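Local coordinates for protein anopheles gambiae adenosine kinase (Anopheles gambiae, PDB 3LOO) that probably phosphorylates adenosine to AMP with ATP as a high-affinity adenosine kinase, held here with a ligand that joins two adenosines through four phosphates, at residues 55-60 with 150-155; 99-104 with 123-128; 229-234 with 267-272; 317-322 with 335-340. All blocks are in the same frame, centred on the assembly; numbering follows the deposited sequence.

Contact 1 of 4, residues 55-60 with 150-155. With B4P (bis(adenosine)-5'-tetraphosphate), chain D.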
# COMPACT_ATOMS: atom_id res chain seq x y z
N ALA A 55 -1.49 12.59 -5.90
CA ALA A 55 -0.27 12.00 -5.34
C ALA A 55 0.80 12.01 -6.40
O ALA A 55 0.56 11.56 -7.52
CB ALA A 55 -0.53 10.57 -4.87
N ILE A 56 1.99 12.48 -6.04
CA ILE A 56 3.09 12.60 -6.98
C ILE A 56 4.36 12.15 -6.33
O ILE A 56 4.43 11.99 -5.10
CB ILE A 56 3.28 14.07 -7.51
CG1 ILE A 56 3.75 15.01 -6.36
CG2 ILE A 56 1.98 14.58 -8.22
CD1 ILE A 56 4.10 16.47 -6.75
N LEU A 57 5.37 11.91 -7.18
CA LEU A 57 6.76 11.73 -6.79
C LEU A 57 7.46 13.10 -6.76
O LEU A 57 7.21 13.94 -7.64
CB LEU A 57 7.44 10.80 -7.80
CG LEU A 57 6.87 9.37 -7.78
CD1 LEU A 57 7.56 8.50 -8.87
CD2 LEU A 57 7.04 8.70 -6.34
N ALA A 58 8.31 13.33 -5.75
CA ALA A 58 9.06 14.59 -5.62
C ALA A 58 10.07 14.79 -6.74
O ALA A 58 10.78 13.86 -7.12
CB ALA A 58 9.79 14.68 -4.29
N GLU A 59 10.13 16.02 -7.23
CA GLU A 59 11.25 16.44 -8.09
C GLU A 59 12.12 17.45 -7.37
O GLU A 59 11.81 17.87 -6.24
CB GLU A 59 10.70 17.08 -9.37
CG GLU A 59 9.96 16.10 -10.24
CD GLU A 59 9.29 16.81 -11.37
OE1 GLU A 59 9.99 17.56 -12.10
OE2 GLU A 59 8.08 16.66 -11.51
N GLU A 60 13.17 17.90 -8.05
CA GLU A 60 14.11 18.81 -7.42
C GLU A 60 13.40 19.99 -6.79
O GLU A 60 13.72 20.38 -5.67
CB GLU A 60 15.16 19.29 -8.39
CG GLU A 60 16.49 19.64 -7.69
CD GLU A 60 17.69 19.41 -8.62
OE1 GLU A 60 17.72 20.00 -9.73
OE2 GLU A 60 18.60 18.62 -8.23
N LEU A 150 -0.34 14.74 -1.84
CA LEU A 150 0.78 13.94 -1.34
C LEU A 150 1.95 14.12 -2.26
O LEU A 150 1.76 14.16 -3.48
CB LEU A 150 0.39 12.45 -1.32
CG LEU A 150 -0.28 11.79 -0.11
CD1 LEU A 150 -1.17 12.70 0.72
CD2 LEU A 150 -1.05 10.48 -0.53
N CYS A 151 3.14 14.23 -1.71
CA CYS A 151 4.35 14.32 -2.53
C CYS A 151 5.43 13.51 -1.87
O CYS A 151 5.91 13.88 -0.78
CB CYS A 151 4.78 15.79 -2.77
SG CYS A 151 6.28 16.01 -3.68
N ALA A 152 5.79 12.41 -2.53
CA ALA A 152 6.69 11.38 -1.98
C ALA A 152 8.11 11.57 -2.48
O ALA A 152 8.37 11.54 -3.69
CB ALA A 152 6.18 9.93 -2.35
N ASN A 153 8.99 11.81 -1.53
CA ASN A 153 10.41 11.95 -1.73
C ASN A 153 11.00 10.63 -1.30
O ASN A 153 11.22 10.40 -0.08
CB ASN A 153 10.95 13.09 -0.85
CG ASN A 153 12.48 13.18 -0.87
OD1 ASN A 153 13.13 12.84 -1.86
ND2 ASN A 153 13.04 13.63 0.24
N LEU A 154 11.20 9.75 -2.28
CA LEU A 154 11.54 8.34 -2.01
C LEU A 154 12.93 8.17 -1.40
O LEU A 154 13.11 7.38 -0.47
CB LEU A 154 11.41 7.47 -3.26
CG LEU A 154 10.00 7.26 -3.83
CD1 LEU A 154 10.03 6.23 -4.95
CD2 LEU A 154 9.00 6.79 -2.70
N ALA A 155 13.90 8.90 -1.96
CA ALA A 155 15.26 8.98 -1.41
C ALA A 155 15.81 7.56 -1.11
O ALA A 155 15.96 6.79 -2.06
CB ALA A 155 15.30 9.93 -0.19
PA B4P D . -3.86 8.17 1.54
O1A B4P D . -4.18 8.81 2.88
O2A B4P D . -3.73 9.10 0.33
O3A B4P D . -5.12 7.25 1.19
PB B4P D . -4.96 5.68 0.93
O1B B4P D . -4.60 4.94 2.22
O2B B4P D . -4.21 5.37 -0.36
O3B B4P D . -6.62 5.69 0.76
PG B4P D . -7.48 5.27 -0.54
O1G B4P D . -7.82 6.43 -1.40
O2G B4P D . -6.71 4.16 -1.23
O3G B4P D . -8.82 4.63 0.08
PD B4P D . -10.33 5.18 0.09
O1D B4P D . -10.30 6.64 0.29
O2D B4P D . -11.15 4.58 -1.03
O5E B4P D . -2.56 7.20 1.68
C5E B4P D . -1.55 7.79 2.46
C4E B4P D . -0.25 7.04 2.48
O4E B4P D . 0.31 6.87 1.18
C3E B4P D . 0.75 7.88 3.22
O3E B4P D . 0.89 7.24 4.50
C2E B4P D . 2.05 7.74 2.41
O2E B4P D . 3.20 7.36 3.18
C1E B4P D . 1.70 6.71 1.33
N9A B4P D . 2.39 7.05 0.07
C8A B4P D . 2.21 8.13 -0.73
N7A B4P D . 3.08 8.04 -1.78
C5A B4P D . 3.84 6.91 -1.62
C6A B4P D . 4.86 6.29 -2.36
N6A B4P D . 5.39 6.82 -3.50
N1A B4P D . 5.40 5.14 -1.88
C2A B4P D . 4.93 4.55 -0.75
N3A B4P D . 3.95 5.12 -0.04
C4A B4P D . 3.38 6.29 -0.46
O5F B4P D . -10.79 4.53 1.48
C5F B4P D . -10.52 3.18 1.82
C4F B4P D . -11.49 2.80 2.93
O4F B4P D . -11.52 3.78 3.98
C3F B4P D . -12.92 2.81 2.42
O3F B4P D . -13.19 1.60 1.73
C2F B4P D . -13.72 2.96 3.71
O2F B4P D . -13.87 1.69 4.36
C1F B4P D . -12.83 3.91 4.54
N9B B4P D . -13.32 5.30 4.29
C8B B4P D . -12.75 6.21 3.46
N7B B4P D . -13.45 7.37 3.46
C5B B4P D . -14.50 7.23 4.29
C6B B4P D . -15.56 8.04 4.69
N6B B4P D . -15.66 9.30 4.19
N1B B4P D . -16.48 7.57 5.58
C2B B4P D . -16.39 6.31 6.09
N3B B4P D . -15.38 5.47 5.73
C4B B4P D . -14.42 5.87 4.83
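The carbonyl oxygen of A152 takes the shortest bond between the two strands, 2.7 Å from A58 N, and the N-H points almost straight at it. The same oxygen receives a CA-H...O contact from L57, where CA and A152 O are 3.5 Å apart. Before this the ladder runs regularly: A152 N donates to I56 O at 2.9 Å, and I56 N to L150 O at 3.1 Å. The strands are parallel, and 55-57 forms one border of the smaller five-stranded sheet, the lid of the ribokinase-like (pfkB) fold.

On one face I56 and C151 meet. I56 CG1 lies between the backbone N and the carbonyl carbon (chi1 67°), which brings CD1 to 3.8 Å from C151 SG. The sulfur also touches A58, so it sits between I56 of the border strand and A58 just beyond its end, with M65 and M50 packed nearby.

The other face carries A55, L57, L150 and A152. L150 turns CD2 to the phosphate end of the bound tetraphosphate, near B4P O2A, whereas A152, L57 and L154 meet one adenine. A152 CB is 3.4 Å from B4P N6A and also reaches toward N7A. L154 CD2, on the same side of the adenine plane, lies 3.7 Å from N6A, while L57 CD2 approaches that nitrogen at 3.8 Å. Where these side chains reach the amino group they offer carbon alone, consistent with the lid strands meeting this end of the adenine by shape and apolar contact.

Contact 2 of 4, residues 99-104 with 123-128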
# COMPACT_ATOMS: atom_id res chain seq x y z
N THR A 99 4.36 -12.10 12.60
CA THR A 99 3.51 -12.78 11.63
C THR A 99 3.73 -12.16 10.21
O THR A 99 3.67 -12.88 9.21
CB THR A 99 2.01 -12.78 12.03
OG1 THR A 99 1.88 -13.32 13.36
CG2 THR A 99 1.20 -13.67 11.11
N ALA A 100 4.00 -10.85 10.15
CA ALA A 100 4.33 -10.17 8.88
C ALA A 100 5.76 -9.66 8.85
O ALA A 100 6.28 -9.16 9.87
CB ALA A 100 3.33 -9.03 8.58
N ILE A 101 6.41 -9.84 7.70
CA ILE A 101 7.75 -9.36 7.45
C ILE A 101 7.71 -8.20 6.41
O ILE A 101 7.03 -8.33 5.39
CB ILE A 101 8.63 -10.48 6.87
CG1 ILE A 101 8.80 -11.62 7.92
CG2 ILE A 101 10.00 -9.94 6.50
CD1 ILE A 101 9.32 -12.89 7.27
N PHE A 102 8.40 -7.09 6.69
CA PHE A 102 8.48 -5.97 5.75
C PHE A 102 9.88 -5.82 5.14
O PHE A 102 10.87 -5.76 5.88
CB PHE A 102 8.01 -4.63 6.41
CG PHE A 102 8.11 -3.42 5.45
CD1 PHE A 102 7.16 -3.22 4.47
CD2 PHE A 102 9.15 -2.54 5.54
CE1 PHE A 102 7.25 -2.15 3.55
CE2 PHE A 102 9.25 -1.44 4.62
CZ PHE A 102 8.29 -1.26 3.63
N PHE A 103 9.96 -5.75 3.81
CA PHE A 103 11.21 -5.42 3.11
C PHE A 103 11.09 -4.06 2.42
O PHE A 103 10.12 -3.83 1.67
CB PHE A 103 11.58 -6.44 2.02
CG PHE A 103 11.92 -7.82 2.53
CD1 PHE A 103 13.02 -8.03 3.37
CD2 PHE A 103 11.20 -8.92 2.08
CE1 PHE A 103 13.36 -9.31 3.80
CE2 PHE A 103 11.54 -10.23 2.50
CZ PHE A 103 12.64 -10.41 3.37
N GLY A 104 12.07 -3.21 2.64
CA GLY A 104 12.22 -1.94 1.91
C GLY A 104 13.51 -1.31 2.40
O GLY A 104 14.17 -1.86 3.30
N GLY A 123 4.42 -4.92 15.85
CA GLY A 123 4.59 -6.36 15.69
C GLY A 123 5.20 -6.79 14.34
O GLY A 123 5.44 -7.98 14.10
N VAL A 124 5.48 -5.83 13.46
CA VAL A 124 6.16 -6.16 12.22
C VAL A 124 7.59 -6.59 12.45
O VAL A 124 8.34 -5.96 13.24
CB VAL A 124 6.11 -4.96 11.21
CG1 VAL A 124 6.69 -5.35 9.85
CG2 VAL A 124 4.65 -4.47 11.09
N ASN A 125 7.99 -7.65 11.75
CA ASN A 125 9.38 -7.99 11.61
C ASN A 125 9.92 -7.14 10.45
O ASN A 125 9.75 -7.49 9.28
CB ASN A 125 9.55 -9.50 11.35
CG ASN A 125 10.99 -9.90 11.15
OD1 ASN A 125 11.88 -9.05 11.21
ND2 ASN A 125 11.25 -11.19 10.90
N VAL A 126 10.60 -6.03 10.77
CA VAL A 126 11.12 -5.17 9.72
C VAL A 126 12.50 -5.64 9.30
O VAL A 126 13.37 -5.85 10.13
CB VAL A 126 11.20 -3.66 10.09
CG1 VAL A 126 9.89 -3.21 10.71
CG2 VAL A 126 12.33 -3.41 10.99
N GLN A 127 12.66 -5.82 8.00
CA GLN A 127 13.93 -6.29 7.45
C GLN A 127 14.42 -5.26 6.45
O GLN A 127 14.43 -5.49 5.24
CB GLN A 127 13.73 -7.68 6.88
CG GLN A 127 13.41 -8.71 7.97
CD GLN A 127 14.61 -9.05 8.86
OE1 GLN A 127 14.47 -9.23 10.08
NE2 GLN A 127 15.79 -9.16 8.25
N TYR A 128 14.75 -4.08 6.98
CA TYR A 128 15.17 -2.94 6.16
C TYR A 128 16.56 -3.16 5.57
O TYR A 128 17.49 -3.53 6.30
CB TYR A 128 15.24 -1.64 6.98
CG TYR A 128 13.94 -1.03 7.49
CD1 TYR A 128 12.70 -1.20 6.84
CD2 TYR A 128 13.97 -0.26 8.65
CE1 TYR A 128 11.52 -0.59 7.37
CE2 TYR A 128 12.82 0.37 9.15
CZ TYR A 128 11.60 0.19 8.52
OH TYR A 128 10.48 0.82 9.10
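F102 and Y128 touch where two neighbouring parallel strands of a beta-alpha-beta crossover run together; helix 110-122 makes the connection, and 125-131 is an outermost strand of the large central sheet. F102 gives up the largest area. Its CG is anti to the backbone N (chi1 179°), which sends the ring along the sheet face to Y128. The two rings meet rim to rim, F102 CD2 standing 3.6 Å from Y128 CE1. Behind the ring, F102 CB rests on V124 CG1 at 3.8 Å. V126 CB covers one face of the Y128 ring over its centre, and the hydroxyl beyond is hydrogen-bonded to Q84.

F102 bonds to strand 125-131 through both its backbone polar atoms: its N donates to N125 O at 2.9 Å, and its O accepts from Q127 N at 2.8 Å. One step earlier N125 N reaches A100 O at 3.0 Å.

Q127 belongs to the opposite face, with I101 and F103, beneath helix 168-176. Its aliphatic part does the packing, CG lying 3.9 Å from I101 CG2 and CB 3.5 Å from F103 CE1. The carbonyl O of Q127 meets the F103 ring at its edge, near the ring plane, 3.5 Å from CD1.

Contact 3 of 4, residues 229-234 with 267-272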
# COMPACT_ATOMS: atom_id res chain seq x y z
N PHE A 229 0.48 -8.66 -14.06
CA PHE A 229 -0.89 -9.04 -13.86
C PHE A 229 -1.24 -10.55 -13.89
O PHE A 229 -2.09 -10.95 -13.10
CB PHE A 229 -1.85 -8.29 -14.77
CG PHE A 229 -2.34 -6.99 -14.18
CD1 PHE A 229 -2.24 -6.75 -12.82
CD2 PHE A 229 -2.88 -6.00 -14.99
CE1 PHE A 229 -2.68 -5.53 -12.27
CE2 PHE A 229 -3.34 -4.79 -14.45
CZ PHE A 229 -3.24 -4.55 -13.09
N PRO A 230 -0.60 -11.37 -14.77
CA PRO A 230 -0.93 -12.82 -14.77
C PRO A 230 -0.69 -13.48 -13.41
O PRO A 230 -1.29 -14.48 -13.08
CB PRO A 230 0.06 -13.40 -15.82
CG PRO A 230 0.21 -12.20 -16.85
CD PRO A 230 0.36 -11.04 -15.86
N TYR A 231 0.21 -12.89 -12.62
CA TYR A 231 0.62 -13.46 -11.35
C TYR A 231 -0.07 -12.79 -10.19
O TYR A 231 0.24 -13.07 -9.04
CB TYR A 231 2.12 -13.30 -11.19
CG TYR A 231 2.88 -13.72 -12.41
CD1 TYR A 231 3.12 -15.08 -12.69
CD2 TYR A 231 3.32 -12.78 -13.34
CE1 TYR A 231 3.83 -15.47 -13.83
CE2 TYR A 231 3.99 -13.16 -14.51
CZ TYR A 231 4.25 -14.50 -14.74
OH TYR A 231 4.96 -14.86 -15.86
N VAL A 232 -0.99 -11.89 -10.48
CA VAL A 232 -1.73 -11.20 -9.40
C VAL A 232 -2.99 -11.95 -9.03
O VAL A 232 -3.88 -12.10 -9.87
CB VAL A 232 -2.02 -9.74 -9.77
CG1 VAL A 232 -2.95 -9.10 -8.77
CG2 VAL A 232 -0.66 -8.97 -9.83
N ASP A 233 -3.07 -12.42 -7.77
CA ASP A 233 -4.27 -13.11 -7.26
C ASP A 233 -5.31 -12.15 -6.74
O ASP A 233 -6.50 -12.43 -6.83
CB ASP A 233 -3.91 -14.11 -6.14
CG ASP A 233 -3.03 -15.23 -6.64
OD1 ASP A 233 -1.82 -15.19 -6.37
OD2 ASP A 233 -3.56 -16.08 -7.38
N VAL A 234 -4.86 -11.06 -6.12
CA VAL A 234 -5.76 -10.01 -5.57
C VAL A 234 -5.17 -8.64 -5.95
O VAL A 234 -4.00 -8.34 -5.70
CB VAL A 234 -5.94 -10.08 -4.01
CG1 VAL A 234 -7.01 -9.10 -3.55
CG2 VAL A 234 -6.32 -11.52 -3.48
N PRO A 267 -5.80 -12.93 -18.47
CA PRO A 267 -5.08 -14.20 -18.37
C PRO A 267 -4.34 -14.30 -17.03
O PRO A 267 -3.79 -13.32 -16.55
CB PRO A 267 -4.07 -14.12 -19.52
CG PRO A 267 -4.80 -13.29 -20.56
CD PRO A 267 -5.59 -12.28 -19.78
N LYS A 268 -4.33 -15.50 -16.46
CA LYS A 268 -3.82 -15.70 -15.12
C LYS A 268 -2.96 -16.94 -15.16
O LYS A 268 -3.39 -17.97 -15.67
CB LYS A 268 -4.98 -15.90 -14.15
CG LYS A 268 -4.54 -16.02 -12.69
CD LYS A 268 -5.68 -15.78 -11.75
CE LYS A 268 -5.20 -15.54 -10.32
NZ LYS A 268 -4.23 -16.57 -9.94
N GLU A 269 -1.74 -16.82 -14.67
CA GLU A 269 -0.78 -17.92 -14.59
C GLU A 269 -1.25 -19.11 -13.71
O GLU A 269 -1.31 -20.25 -14.19
CB GLU A 269 0.57 -17.39 -14.11
CG GLU A 269 1.65 -18.43 -13.96
CD GLU A 269 2.08 -19.05 -15.29
OE1 GLU A 269 1.64 -18.58 -16.36
OE2 GLU A 269 2.88 -20.02 -15.25
N ASN A 270 -1.56 -18.85 -12.45
CA ASN A 270 -2.08 -19.90 -11.57
C ASN A 270 -3.57 -19.90 -11.71
O ASN A 270 -4.30 -19.22 -10.98
CB ASN A 270 -1.64 -19.70 -10.10
CG ASN A 270 -2.18 -20.80 -9.16
OD1 ASN A 270 -2.55 -21.87 -9.62
ND2 ASN A 270 -2.24 -20.52 -7.85
N GLY A 271 -4.01 -20.65 -12.73
CA GLY A 271 -5.42 -20.83 -13.05
C GLY A 271 -6.27 -21.40 -11.92
O GLY A 271 -7.47 -21.16 -11.90
N LYS A 272 -5.67 -22.14 -10.99
CA LYS A 272 -6.40 -22.74 -9.85
C LYS A 272 -6.97 -21.77 -8.80
O LYS A 272 -7.78 -22.15 -7.94
CB LYS A 272 -5.51 -23.72 -9.10
CG LYS A 272 -5.53 -25.15 -9.64
CD LYS A 272 -4.78 -26.09 -8.70
CE LYS A 272 -3.28 -25.96 -8.88
NZ LYS A 272 -2.91 -26.24 -10.31
O HOH W 1 -1.62 -16.39 -11.06
O HOH W 2 -1.68 -18.10 -6.59
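K268 reaches D233 because its CG is anti to the backbone N (chi1 -176°) and the chain stays extended through CE, bending only at the last torsion (chi4 -48°). D233 turns its CG beside its own backbone N (chi1 -64°), and the two side chains cross at about a right angle. The result is a salt bridge of 2.7 Å between K268 NZ and D233 OD2, the ammonium coming from above the carboxylate plane. NZ also donates to N270 O at 2.8 Å and to a water that is itself bonded to P230 O and N270 N. The other carboxylate oxygen, D233 OD1, accepts from F208 N.

A 3-10 turn and loop on one side and an irregular loop on the other lead into adjacent parallel strands of the large sheet, 234-238 and 276-281, so the bridge ties together two entries to that sheet. Further from it, P230 O takes the backbone N of E269 at 2.9 Å, and P267 O lies 3.4 Å from P230 CA. N270 is the centre of an inverse gamma turn. E269 lies alongside Y231, its CG 3.7 Å from the ring atom CE1; helix 187-203 meets both residues, through A202. The guanidinium of R275 is bonded to the carbonyl oxygens of F229, V232 and P267.

Contact 4 of 4, residues 317-322 with 335-340. With B4P (bis(adenosine)-5'-tetraphosphate), chain D.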
# COMPACT_ATOMS: atom_id res chain seq x y z
N ASP A 317 -4.84 2.02 3.11
CA ASP A 317 -3.80 1.11 3.60
C ASP A 317 -4.29 0.24 4.76
O ASP A 317 -3.97 -0.95 4.81
CB ASP A 317 -2.50 1.86 3.97
CG ASP A 317 -1.94 2.73 2.80
OD1 ASP A 317 -2.20 2.42 1.61
OD2 ASP A 317 -1.24 3.73 3.08
N ALA A 318 -5.08 0.86 5.65
CA ALA A 318 -5.70 0.22 6.77
C ALA A 318 -6.77 -0.77 6.35
O ALA A 318 -6.95 -1.81 7.02
CB ALA A 318 -6.37 1.32 7.71
N PHE A 319 -7.49 -0.42 5.29
CA PHE A 319 -8.45 -1.34 4.70
C PHE A 319 -7.72 -2.62 4.31
O PHE A 319 -8.16 -3.72 4.65
CB PHE A 319 -9.14 -0.77 3.47
CG PHE A 319 -10.00 -1.78 2.77
CD1 PHE A 319 -11.32 -2.02 3.18
CD2 PHE A 319 -9.46 -2.56 1.74
CE1 PHE A 319 -12.10 -3.00 2.57
CE2 PHE A 319 -10.23 -3.55 1.13
CZ PHE A 319 -11.54 -3.78 1.53
N VAL A 320 -6.60 -2.48 3.61
CA VAL A 320 -5.81 -3.68 3.22
C VAL A 320 -5.24 -4.44 4.43
O VAL A 320 -5.30 -5.66 4.47
CB VAL A 320 -4.70 -3.36 2.20
CG1 VAL A 320 -3.79 -4.62 1.94
CG2 VAL A 320 -5.31 -2.93 0.85
N GLY A 321 -4.69 -3.72 5.41
CA GLY A 321 -4.24 -4.40 6.65
C GLY A 321 -5.34 -5.26 7.30
O GLY A 321 -5.07 -6.36 7.72
N GLY A 322 -6.57 -4.74 7.40
CA GLY A 322 -7.70 -5.47 7.99
C GLY A 322 -8.01 -6.72 7.17
O GLY A 322 -8.21 -7.81 7.72
N VAL A 335 -15.60 -11.78 5.07
CA VAL A 335 -15.06 -11.43 6.38
C VAL A 335 -13.76 -10.59 6.22
O VAL A 335 -13.51 -9.69 6.99
CB VAL A 335 -14.79 -12.71 7.24
CG1 VAL A 335 -14.02 -12.38 8.55
CG2 VAL A 335 -16.14 -13.42 7.54
N CYS A 336 -12.93 -10.93 5.25
CA CYS A 336 -11.70 -10.13 5.01
C CYS A 336 -12.05 -8.70 4.72
O CYS A 336 -11.45 -7.79 5.27
CB CYS A 336 -10.87 -10.74 3.89
SG CYS A 336 -10.28 -12.38 4.33
N ILE A 337 -13.07 -8.50 3.88
CA ILE A 337 -13.46 -7.14 3.47
C ILE A 337 -14.12 -6.36 4.62
O ILE A 337 -13.85 -5.16 4.80
CB ILE A 337 -14.34 -7.15 2.21
CG1 ILE A 337 -13.48 -7.61 1.02
CG2 ILE A 337 -15.06 -5.74 1.97
CD1 ILE A 337 -14.26 -7.97 -0.25
N LYS A 338 -14.99 -7.04 5.39
CA LYS A 338 -15.64 -6.38 6.55
C LYS A 338 -14.58 -5.97 7.58
O LYS A 338 -14.65 -4.88 8.13
CB LYS A 338 -16.70 -7.29 7.18
CG LYS A 338 -17.95 -7.50 6.32
CD LYS A 338 -18.77 -8.72 6.78
CE LYS A 338 -20.19 -8.65 6.24
NZ LYS A 338 -20.86 -9.99 6.31
N CYS A 339 -13.59 -6.81 7.83
CA CYS A 339 -12.49 -6.38 8.71
C CYS A 339 -11.74 -5.17 8.15
O CYS A 339 -11.34 -4.28 8.91
CB CYS A 339 -11.53 -7.53 9.01
SG CYS A 339 -10.28 -7.11 10.25
N GLY A 340 -11.52 -5.15 6.83
CA GLY A 340 -10.90 -4.00 6.14
C GLY A 340 -11.68 -2.72 6.38
O GLY A 340 -11.11 -1.69 6.73
PA B4P D . -3.86 8.17 1.54
O1A B4P D . -4.18 8.81 2.88
O2A B4P D . -3.73 9.10 0.33
O3A B4P D . -5.12 7.25 1.19
PB B4P D . -4.96 5.68 0.93
O1B B4P D . -4.60 4.94 2.22
O2B B4P D . -4.21 5.37 -0.36
O3B B4P D . -6.62 5.69 0.76
PG B4P D . -7.48 5.27 -0.54
O1G B4P D . -7.82 6.43 -1.40
O2G B4P D . -6.71 4.16 -1.23
O3G B4P D . -8.82 4.63 0.08
PD B4P D . -10.33 5.18 0.09
O1D B4P D . -10.30 6.64 0.29
O2D B4P D . -11.15 4.58 -1.03
O5E B4P D . -2.56 7.20 1.68
C5E B4P D . -1.55 7.79 2.46
C4E B4P D . -0.25 7.04 2.48
O4E B4P D . 0.31 6.87 1.18
C3E B4P D . 0.75 7.88 3.22
O3E B4P D . 0.89 7.24 4.50
C2E B4P D . 2.05 7.74 2.41
O2E B4P D . 3.20 7.36 3.18
C1E B4P D . 1.70 6.71 1.33
N9A B4P D . 2.39 7.05 0.07
C8A B4P D . 2.21 8.13 -0.73
N7A B4P D . 3.08 8.04 -1.78
C5A B4P D . 3.84 6.91 -1.62
C6A B4P D . 4.86 6.29 -2.36
N6A B4P D . 5.39 6.82 -3.50
N1A B4P D . 5.40 5.14 -1.88
C2A B4P D . 4.93 4.55 -0.75
N3A B4P D . 3.95 5.12 -0.04
C4A B4P D . 3.38 6.29 -0.46
O5F B4P D . -10.79 4.53 1.48
C5F B4P D . -10.52 3.18 1.82
C4F B4P D . -11.49 2.80 2.93
O4F B4P D . -11.52 3.78 3.98
C3F B4P D . -12.92 2.81 2.42
O3F B4P D . -13.19 1.60 1.73
C2F B4P D . -13.72 2.96 3.71
O2F B4P D . -13.87 1.69 4.36
C1F B4P D . -12.83 3.91 4.54
N9B B4P D . -13.32 5.30 4.29
C8B B4P D . -12.75 6.21 3.46
N7B B4P D . -13.45 7.37 3.46
C5B B4P D . -14.50 7.23 4.29
C6B B4P D . -15.56 8.04 4.69
N6B B4P D . -15.66 9.30 4.19
N1B B4P D . -16.48 7.57 5.58
C2B B4P D . -16.39 6.31 6.09
N3B B4P D . -15.38 5.47 5.73
C4B B4P D . -14.42 5.87 4.83
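This is a close helix-helix packing in which F319 and G322 of helix 315-328 lie against G340 and C339 of helix 333-350, buried beside the large sheet. The segment axes approach to 7.4 Å and run roughly antiparallel, 140° apart. Glycine allows it: with no side chain on G340 or G322, the backbones come together directly, and the CA of G340 lies 3.1 Å from F319 O. In return F319 CA directs its hydrogen almost straight at G340 O, 3.4 Å away.

The F319 ring, with CG anti to the backbone N (chi1 173°), reaches across to the second helix. Its CD1 is 3.3 Å from G340 C, and CE1 is 3.6 Å from I337 O. At the far end CZ meets I337 CG2, while I278 and V286 of the sheet strands pack on both side chains.

D317, in the first turn of helix 315-328 and within the GAGD sequence typical of pfkB kinases, faces the ligand: its backbone N donates to B4P O1B at 3.1 Å, and G314 N also bonds to B4P. S82 and N85 hold its two carboxylate oxygens. The arrangement implies that the helix start, with its partial positive charge, probably favours the phosphate chain, while F319 and G322, further along, pack against the second helix.

Contacts 1 and 4 both touch the bound tetraphosphate, although their centres are 27 Å apart and lie on opposite sides of the chain's centre. Contact 1 lays lid strands against one adenine; contact 4 brings a helix start to a phosphate, and the ligand bridges the gap of about 8 Å between their nearest atoms. The side chains of L150 and F319 are about 7 and 8 Å, respectively, from a bound magnesium ion. Contact 2 stands one shell back, with the F102 side chain about 8 Å from the ligand and the nearest atoms of contact 2 about 9 Å from those of contacts 1 and 4. Contact 3 is remote, centred 31 Å from contact 1, but shares the large-sheet domain with contacts 2 and 4.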